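Local coordinates for protein transcriptional regulator, TetR family (Marinobacter aquaeolei, PDB 3NNR) that probably binds DNA as a transcriptional regulator of the TetR family, through an N-terminal helix-turn-helix domain, at residues 6-18 / 30-42. Residues are numbered along the deposited sequence; the frame is centred on the assembly and turned at random. Where two conformers were deposited one is given.
Sequences TRDKILLSSLELF and HIAAHLAISPGNL
Ile31 fits as a knob into a hole on segment 6-18 of helix 6-21, formed by Ile10, Ser14, Leu17 and Phe18. The axes of segments 6-18 and 30-35 pass 10.0 Å apart at closest approach, their N-to-C directions 112° apart. Ser14 and Ile31 have the nearest CA atoms, 6.2 Å apart, and the short serine side chain probably leaves room for the isoleucine. Ser14 OG lies 3.3 Å from Ile31 CG2, yet this buried hydroxyl is satisfied within its own helix, donating to Ile10 O (2.7 Å). With OG beside its own backbone N (chi1 -65°), it leans back over the preceding turn and reaches that carbonyl from the face opposite Ser14 N. Ile10 extends the apolar seam: its CG1 meets Leu35 CD1 at 3.6 Å, the two side chains crossing nearly at right angles, while its CD1 touches Ile37 CD1 and its CG2 touches Leu42 CD2. One branched isoleucine thus serves both helices of the predicted helix-turn-helix and the turn between them. That turn leaves helix 28-35 by a Schellman motif at Ala36, and Ser38 OG accepts from Asn41 N, capping helix 39-45. Ile26, Phe46 and Ile52 pack round the same core.

His34 is solvent-exposed but still packed: Leu17 CD2 sits over one ring face, 4.3 Å from the centroid, a CH-pi contact, while Ser13 OG lies at the ring edge. Looser are Lys9, whose extended chain leads away, and Thr6 CG2, 4.0 Å from Asn41 OD1. With apolar packing and no polar bond joining the segments, their relative placement probably rests on side-chain fit.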
ATOM      1  N   THR A   6     -16.902  -3.854 -31.144  1.00 86.18           N
ATOM      2  CA  THR A   6     -17.556  -4.582 -30.033  1.00 78.25           C
ATOM      3  C   THR A   6     -16.565  -4.986 -28.920  1.00 73.72           C
ATOM      4  O   THR A   6     -16.860  -4.840 -27.746  1.00 67.03           O
ATOM      5  CB  THR A   6     -18.287  -5.868 -30.549  1.00 78.03           C
ATOM      6  OG1 THR A   6     -19.273  -5.520 -31.530  1.00 83.88           O
ATOM      7  CG2 THR A   6     -18.973  -6.624 -29.425  1.00 58.13           C
ATOM      8  N   ARG A   7     -15.408  -5.495 -29.331  1.00 72.18           N
ATOM      9  CA  ARG A   7     -14.313  -5.887 -28.452  1.00 68.86           C
ATOM     10  C   ARG A   7     -13.804  -4.731 -27.581  1.00 66.79           C
ATOM     11  O   ARG A   7     -13.523  -4.909 -26.389  1.00 62.88           O
ATOM     12  CB  ARG A   7     -13.140  -6.367 -29.319  1.00 72.25           C
ATOM     13  CG  ARG A   7     -11.931  -6.897 -28.564  1.00 76.70           C
ATOM     14  CD  ARG A   7     -10.696  -6.963 -29.427  1.00 81.11           C
ATOM     15  NE  ARG A   7      -9.600  -7.502 -28.624  1.00 82.86           N
ATOM     16  CZ  ARG A   7      -9.430  -8.809 -28.343  1.00 84.89           C
ATOM     17  NH1 ARG A   7     -10.278  -9.772 -28.784  1.00 85.98           N
ATOM     18  NH2 ARG A   7      -8.396  -9.178 -27.602  1.00 71.50           N
ATOM     19  N   ASP A   8     -13.618  -3.569 -28.199  1.00 68.04           N
ATOM     20  CA  ASP A   8     -13.113  -2.387 -27.473  1.00 67.96           C
ATOM     21  C   ASP A   8     -14.145  -1.889 -26.441  1.00 64.01           C
ATOM     22  O   ASP A   8     -13.749  -1.450 -25.370  1.00 64.32           O
ATOM     23  CB  ASP A   8     -12.655  -1.293 -28.446  1.00 71.02           C
ATOM     24  CG  ASP A   8     -11.405  -1.689 -29.245  1.00 77.51           C
ATOM     25  OD1 ASP A   8     -10.449  -2.278 -28.669  1.00 85.04           O
ATOM     26  OD2 ASP A   8     -11.371  -1.380 -30.454  1.00 89.88           O
ATOM     27  N   LYS A   9     -15.438  -1.989 -26.766  1.00 61.74           N
ATOM     28  CA  LYS A   9     -16.506  -1.683 -25.833  1.00 62.55           C
ATOM     29  C   LYS A   9     -16.406  -2.632 -24.644  1.00 63.15           C
ATOM     30  O   LYS A   9     -16.467  -2.178 -23.481  1.00 62.85           O
ATOM     31  CB  LYS A   9     -17.911  -1.813 -26.443  1.00 64.87           C
ATOM     32  CG  LYS A   9     -18.353  -0.728 -27.416  1.00 71.28           C
ATOM     33  CD  LYS A   9     -19.817  -1.000 -27.882  1.00 84.13           C
ATOM     34  CE  LYS A   9     -20.325   0.057 -28.877  1.00 93.41           C
ATOM     35  NZ  LYS A   9     -21.648  -0.308 -29.494  1.00 97.74           N
ATOM     36  N   ILE A  10     -16.225  -3.929 -24.926  1.00 60.46           N
ATOM     37  CA  ILE A  10     -16.117  -4.919 -23.866  1.00 58.04           C
ATOM     38  C   ILE A  10     -15.001  -4.550 -22.881  1.00 55.58           C
ATOM     39  O   ILE A  10     -15.223  -4.646 -21.678  1.00 53.32           O
ATOM     40  CB  ILE A  10     -15.912  -6.383 -24.379  1.00 58.74           C
ATOM     41  CG1 ILE A  10     -17.125  -6.884 -25.168  1.00 61.74           C
ATOM     42  CG2 ILE A  10     -15.694  -7.346 -23.177  1.00 49.80           C
ATOM     43  CD1 ILE A  10     -16.806  -8.044 -26.067  1.00 51.62           C
ATOM     44  N   LEU A  11     -13.826  -4.159 -23.387  1.00 55.48           N
ATOM     45  CA  LEU A  11     -12.697  -3.768 -22.518  1.00 54.10           C
ATOM     46  C   LEU A  11     -13.027  -2.465 -21.770  1.00 54.54           C
ATOM     47  O   LEU A  11     -12.785  -2.369 -20.590  1.00 55.53           O
ATOM     48  CB  LEU A  11     -11.398  -3.600 -23.317  1.00 55.01           C
ATOM     49  CG  LEU A  11     -10.682  -4.832 -23.900  1.00 59.17           C
ATOM     50  CD1 LEU A  11      -9.681  -4.421 -24.995  1.00 53.04           C
ATOM     51  CD2 LEU A  11      -9.981  -5.620 -22.786  1.00 51.96           C
ATOM     52  N   LEU A  12     -13.625  -1.497 -22.454  1.00 57.08           N
ATOM     53  CA  LEU A  12     -13.967  -0.196 -21.846  1.00 60.08           C
ATOM     54  C   LEU A  12     -15.025  -0.356 -20.727  1.00 58.08           C
ATOM     55  O   LEU A  12     -14.862   0.180 -19.606  1.00 60.06           O
ATOM     56  CB  LEU A  12     -14.469   0.793 -22.916  1.00 63.42           C
ATOM     57  CG  LEU A  12     -14.167   2.290 -22.735  1.00 76.68           C
ATOM     58  CD1 LEU A  12     -15.145   3.100 -23.613  1.00 79.34           C
ATOM     59  CD2 LEU A  12     -14.196   2.807 -21.273  1.00 84.32           C
ATOM     60  N   SER A  13     -16.090  -1.085 -21.038  1.00 53.23           N
ATOM     61  CA  SER A  13     -17.162  -1.341 -20.088  1.00 54.93           C
ATOM     62  C   SER A  13     -16.740  -2.221 -18.915  1.00 52.51           C
ATOM     63  O   SER A  13     -17.174  -1.984 -17.791  1.00 52.13           O
ATOM     64  CB  SER A  13     -18.384  -1.948 -20.770  1.00 56.64           C
ATOM     65  OG  SER A  13     -19.033  -0.980 -21.559  1.00 64.76           O
ATOM     66  N   SER A  14     -15.919  -3.231 -19.169  1.00 52.72           N
ATOM     67  CA  SER A  14     -15.416  -4.082 -18.084  1.00 51.22           C
ATOM     68  C   SER A  14     -14.620  -3.249 -17.097  1.00 53.92           C
ATOM     69  O   SER A  14     -14.833  -3.369 -15.880  1.00 59.07           O
ATOM     70  CB  SER A  14     -14.566  -5.201 -18.606  1.00 50.81           C
ATOM     71  OG  SER A  14     -15.366  -6.046 -19.369  1.00 54.36           O
ATOM     72  N   LEU A  15     -13.736  -2.391 -17.606  1.00 52.96           N
ATOM     73  CA  LEU A  15     -12.963  -1.466 -16.756  1.00 53.40           C
ATOM     74  C   LEU A  15     -13.876  -0.594 -15.857  1.00 54.54           C
ATOM     75  O   LEU A  15     -13.604  -0.453 -14.663  1.00 55.56           O
ATOM     76  CB  LEU A  15     -12.043  -0.582 -17.626  1.00 54.50           C
ATOM     77  CG  LEU A  15     -11.201   0.516 -16.949  1.00 54.17           C
ATOM     78  CD1 LEU A  15     -10.184  -0.084 -16.002  1.00 46.32           C
ATOM     79  CD2 LEU A  15     -10.550   1.398 -18.022  1.00 40.44           C
ATOM     80  N   GLU A  16     -14.957  -0.056 -16.442  1.00 56.00           N
ATOM     81  CA  GLU A  16     -15.943   0.806 -15.740  0.50 56.18           C
ATOM     82  C   GLU A  16     -16.633   0.041 -14.613  1.00 56.29           C
ATOM     83  O   GLU A  16     -16.755   0.546 -13.493  1.00 55.02           O
ATOM     84  CB  GLU A  16     -17.036   1.339 -16.699  0.50 57.23           C
ATOM     85  CG  GLU A  16     -18.039   2.355 -16.072  0.50 61.88           C
ATOM     86  CD  GLU A  16     -19.349   2.492 -16.846  0.50 64.91           C
ATOM     87  OE1 GLU A  16     -19.355   2.343 -18.089  0.50 65.54           O
ATOM     88  OE2 GLU A  16     -20.381   2.758 -16.193  0.50 65.72           O
ATOM     89  N   LEU A  17     -17.104  -1.170 -14.929  1.00 55.67           N
ATOM     90  CA  LEU A  17     -17.797  -2.027 -13.949  1.00 53.02           C
ATOM     91  C   LEU A  17     -16.812  -2.490 -12.859  1.00 53.65           C
ATOM     92  O   LEU A  17     -17.130  -2.381 -11.691  1.00 59.38           O
ATOM     93  CB  LEU A  17     -18.496  -3.200 -14.635  1.00 52.53           C
ATOM     94  CG  LEU A  17     -19.711  -2.871 -15.518  1.00 51.07           C
ATOM     95  CD1 LEU A  17     -20.026  -4.043 -16.374  1.00 45.82           C
ATOM     96  CD2 LEU A  17     -20.960  -2.445 -14.714  1.00 48.64           C
ATOM     97  N   PHE A  18     -15.596  -2.910 -13.229  1.00 53.79           N
ATOM     98  CA  PHE A  18     -14.596  -3.294 -12.237  1.00 53.53           C
ATOM     99  C   PHE A  18     -14.249  -2.135 -11.283  1.00 54.91           C
ATOM    100  O   PHE A  18     -14.233  -2.351 -10.103  1.00 57.08           O
ATOM    101  CB  PHE A  18     -13.295  -3.879 -12.835  1.00 50.89           C
ATOM    102  CG  PHE A  18     -13.471  -5.146 -13.671  1.00 51.19           C
ATOM    103  CD1 PHE A  18     -14.545  -6.033 -13.503  1.00 54.07           C
ATOM    104  CD2 PHE A  18     -12.474  -5.500 -14.583  1.00 55.57           C
ATOM    105  CE1 PHE A  18     -14.656  -7.207 -14.309  1.00 51.70           C
ATOM    106  CE2 PHE A  18     -12.564  -6.669 -15.373  1.00 54.06           C
ATOM    107  CZ  PHE A  18     -13.667  -7.522 -15.223  1.00 51.19           C
ATOM    108  N   HIS A  30     -22.646 -10.241 -16.271  1.00 67.37           N
ATOM    109  CA  HIS A  30     -22.942  -8.831 -15.968  1.00 68.08           C
ATOM    110  C   HIS A  30     -22.450  -7.951 -17.108  1.00 63.97           C
ATOM    111  O   HIS A  30     -23.173  -7.049 -17.543  1.00 64.21           O
ATOM    112  CB  HIS A  30     -22.268  -8.308 -14.682  1.00 68.92           C
ATOM    113  CG  HIS A  30     -22.784  -8.895 -13.404  1.00 75.74           C
ATOM    114  ND1 HIS A  30     -22.127  -9.892 -12.721  1.00 81.68           N
ATOM    115  CD2 HIS A  30     -23.856  -8.571 -12.642  1.00 89.77           C
ATOM    116  CE1 HIS A  30     -22.788 -10.186 -11.617  1.00 79.52           C
ATOM    117  NE2 HIS A  30     -23.844  -9.401 -11.547  1.00 81.35           N
ATOM    118  N   ILE A  31     -21.238  -8.239 -17.597  1.00 58.43           N
ATOM    119  CA  ILE A  31     -20.625  -7.431 -18.640  1.00 56.11           C
ATOM    120  C   ILE A  31     -21.465  -7.563 -19.945  1.00 57.51           C
ATOM    121  O   ILE A  31     -21.812  -6.574 -20.562  1.00 59.19           O
ATOM    122  CB  ILE A  31     -19.137  -7.783 -18.828  1.00 54.19           C
ATOM    123  CG1 ILE A  31     -18.331  -7.551 -17.538  1.00 53.44           C
ATOM    124  CG2 ILE A  31     -18.530  -6.918 -19.956  1.00 53.15           C
ATOM    125  CD1 ILE A  31     -17.018  -8.359 -17.516  1.00 48.76           C
ATOM    126  N   ALA A  32     -21.840  -8.782 -20.312  1.00 58.80           N
ATOM    127  CA  ALA A  32     -22.715  -9.006 -21.469  1.00 60.24           C
ATOM    128  C   ALA A  32     -24.042  -8.252 -21.306  1.00 62.24           C
ATOM    129  O   ALA A  32     -24.480  -7.581 -22.239  1.00 63.30           O
ATOM    130  CB  ALA A  32     -22.974 -10.503 -21.689  1.00 58.61           C
ATOM    131  N   ALA A  33     -24.650  -8.340 -20.120  1.00 62.38           N
ATOM    132  CA  ALA A  33     -25.927  -7.664 -19.848  1.00 64.92           C
ATOM    133  C   ALA A  33     -25.826  -6.133 -19.995  1.00 67.71           C
ATOM    134  O   ALA A  33     -26.700  -5.522 -20.631  1.00 70.54           O
ATOM    135  CB  ALA A  33     -26.472  -8.053 -18.474  1.00 63.47           C
ATOM    136  N   HIS A  34     -24.751  -5.547 -19.449  1.00 67.54           N
ATOM    137  CA  HIS A  34     -24.482  -4.083 -19.495  1.00 70.72           C
ATOM    138  C   HIS A  34     -24.387  -3.646 -20.949  1.00 71.32           C
ATOM    139  O   HIS A  34     -25.066  -2.708 -21.362  1.00 71.27           O
ATOM    140  CB  HIS A  34     -23.181  -3.747 -18.728  1.00 68.76           C
ATOM    141  CG  HIS A  34     -22.850  -2.276 -18.618  1.00 79.92           C
ATOM    142  ND1 HIS A  34     -23.436  -1.438 -17.689  1.00 85.22           N
ATOM    143  CD2 HIS A  34     -21.904  -1.529 -19.245  1.00 85.39           C
ATOM    144  CE1 HIS A  34     -22.911  -0.229 -17.796  1.00 88.24           C
ATOM    145  NE2 HIS A  34     -21.972  -0.259 -18.725  1.00 86.22           N
ATOM    146  N   LEU A  35     -23.585  -4.384 -21.726  1.00 69.50           N
ATOM    147  CA  LEU A  35     -23.415  -4.105 -23.160  1.00 69.23           C
ATOM    148  C   LEU A  35     -24.541  -4.553 -24.092  1.00 67.55           C
ATOM    149  O   LEU A  35     -24.478  -4.231 -25.274  1.00 69.40           O
ATOM    150  CB  LEU A  35     -22.088  -4.681 -23.656  1.00 68.85           C
ATOM    151  CG  LEU A  35     -20.821  -3.979 -23.215  1.00 66.05           C
ATOM    152  CD1 LEU A  35     -19.664  -4.775 -23.791  1.00 66.52           C
ATOM    153  CD2 LEU A  35     -20.817  -2.535 -23.723  1.00 68.57           C
ATOM    154  N   ALA A  36     -25.567  -5.241 -23.583  1.00 66.15           N
ATOM    155  CA  ALA A  36     -26.696  -5.738 -24.414  1.00 69.43           C
ATOM    156  C   ALA A  36     -26.237  -6.666 -25.584  1.00 68.67           C
ATOM    157  O   ALA A  36     -26.738  -6.555 -26.698  1.00 72.45           O
ATOM    158  CB  ALA A  36     -27.582  -4.559 -24.920  1.00 70.13           C
ATOM    159  N   ILE A  37     -25.227  -7.507 -25.305  1.00 65.05           N
ATOM    160  CA  ILE A  37     -24.697  -8.515 -26.213  1.00 64.52           C
ATOM    161  C   ILE A  37     -24.906  -9.848 -25.515  1.00 63.57           C
ATOM    162  O   ILE A  37     -24.875  -9.904 -24.304  1.00 64.79           O
ATOM    163  CB  ILE A  37     -23.187  -8.309 -26.598  1.00 62.71           C
ATOM    164  CG1 ILE A  37     -22.225  -8.415 -25.404  1.00 57.22           C
ATOM    165  CG2 ILE A  37     -23.011  -6.970 -27.291  1.00 61.77           C
ATOM    166  CD1 ILE A  37     -20.747  -8.571 -25.829  1.00 51.41           C
ATOM    167  N   SER A  38     -25.130 -10.916 -26.268  1.00 65.19           N
ATOM    168  CA  SER A  38     -25.350 -12.220 -25.649  1.00 64.58           C
ATOM    169  C   SER A  38     -24.079 -12.718 -24.934  1.00 62.12           C
ATOM    170  O   SER A  38     -22.986 -12.215 -25.213  1.00 62.11           O
ATOM    171  CB  SER A  38     -25.735 -13.249 -26.702  1.00 64.68           C
ATOM    172  OG  SER A  38     -24.632 -13.490 -27.550  1.00 68.80           O
ATOM    173  N   PRO A  39     -24.221 -13.682 -24.000  1.00 61.60           N
ATOM    174  CA  PRO A  39     -23.033 -14.313 -23.398  1.00 59.96           C
ATOM    175  C   PRO A  39     -22.107 -14.910 -24.487  1.00 60.72           C
ATOM    176  O   PRO A  39     -20.867 -14.755 -24.439  1.00 62.01           O
ATOM    177  CB  PRO A  39     -23.634 -15.412 -22.514  1.00 59.95           C
ATOM    178  CG  PRO A  39     -25.014 -14.927 -22.181  1.00 64.05           C
ATOM    179  CD  PRO A  39     -25.473 -14.063 -23.301  1.00 61.29           C
ATOM    180  N   GLY A  40     -22.717 -15.573 -25.463  1.00 60.39           N
ATOM    181  CA  GLY A  40     -21.974 -16.104 -26.599  1.00 62.55           C
ATOM    182  C   GLY A  40     -21.173 -15.075 -27.386  1.00 58.76           C
ATOM    183  O   GLY A  40     -20.091 -15.379 -27.846  1.00 56.58           O
ATOM    184  N   ASN A  41     -21.721 -13.865 -27.536  1.00 59.63           N
ATOM    185  CA  ASN A  41     -21.046 -12.770 -28.249  1.00 58.05           C
ATOM    186  C   ASN A  41     -19.796 -12.377 -27.482  1.00 56.59           C
ATOM    187  O   ASN A  41     -18.763 -12.206 -28.092  1.00 59.33           O
ATOM    188  CB  ASN A  41     -22.000 -11.593 -28.452  1.00 58.08           C
ATOM    189  CG  ASN A  41     -21.497 -10.538 -29.458  1.00 59.81           C
ATOM    190  OD1 ASN A  41     -20.305 -10.432 -29.759  1.00 65.51           O
ATOM    191  ND2 ASN A  41     -22.448  -9.737 -29.981  1.00 59.37           N
ATOM    192  N   LEU A  42     -19.904 -12.266 -26.159  1.00 53.73           N
ATOM    193  CA  LEU A  42     -18.769 -11.942 -25.291  1.00 54.89           C
ATOM    194  C   LEU A  42     -17.734 -13.072 -25.333  1.00 57.53           C
ATOM    195  O   LEU A  42     -16.534 -12.804 -25.403  1.00 62.17           O
ATOM    196  CB  LEU A  42     -19.218 -11.744 -23.826  1.00 52.88           C
ATOM    197  CG  LEU A  42     -18.332 -10.898 -22.905  1.00 51.71           C
ATOM    198  CD1 LEU A  42     -18.890 -10.960 -21.500  1.00 60.61           C
ATOM    199  CD2 LEU A  42     -16.906 -11.300 -22.833  1.00 59.70           C
TER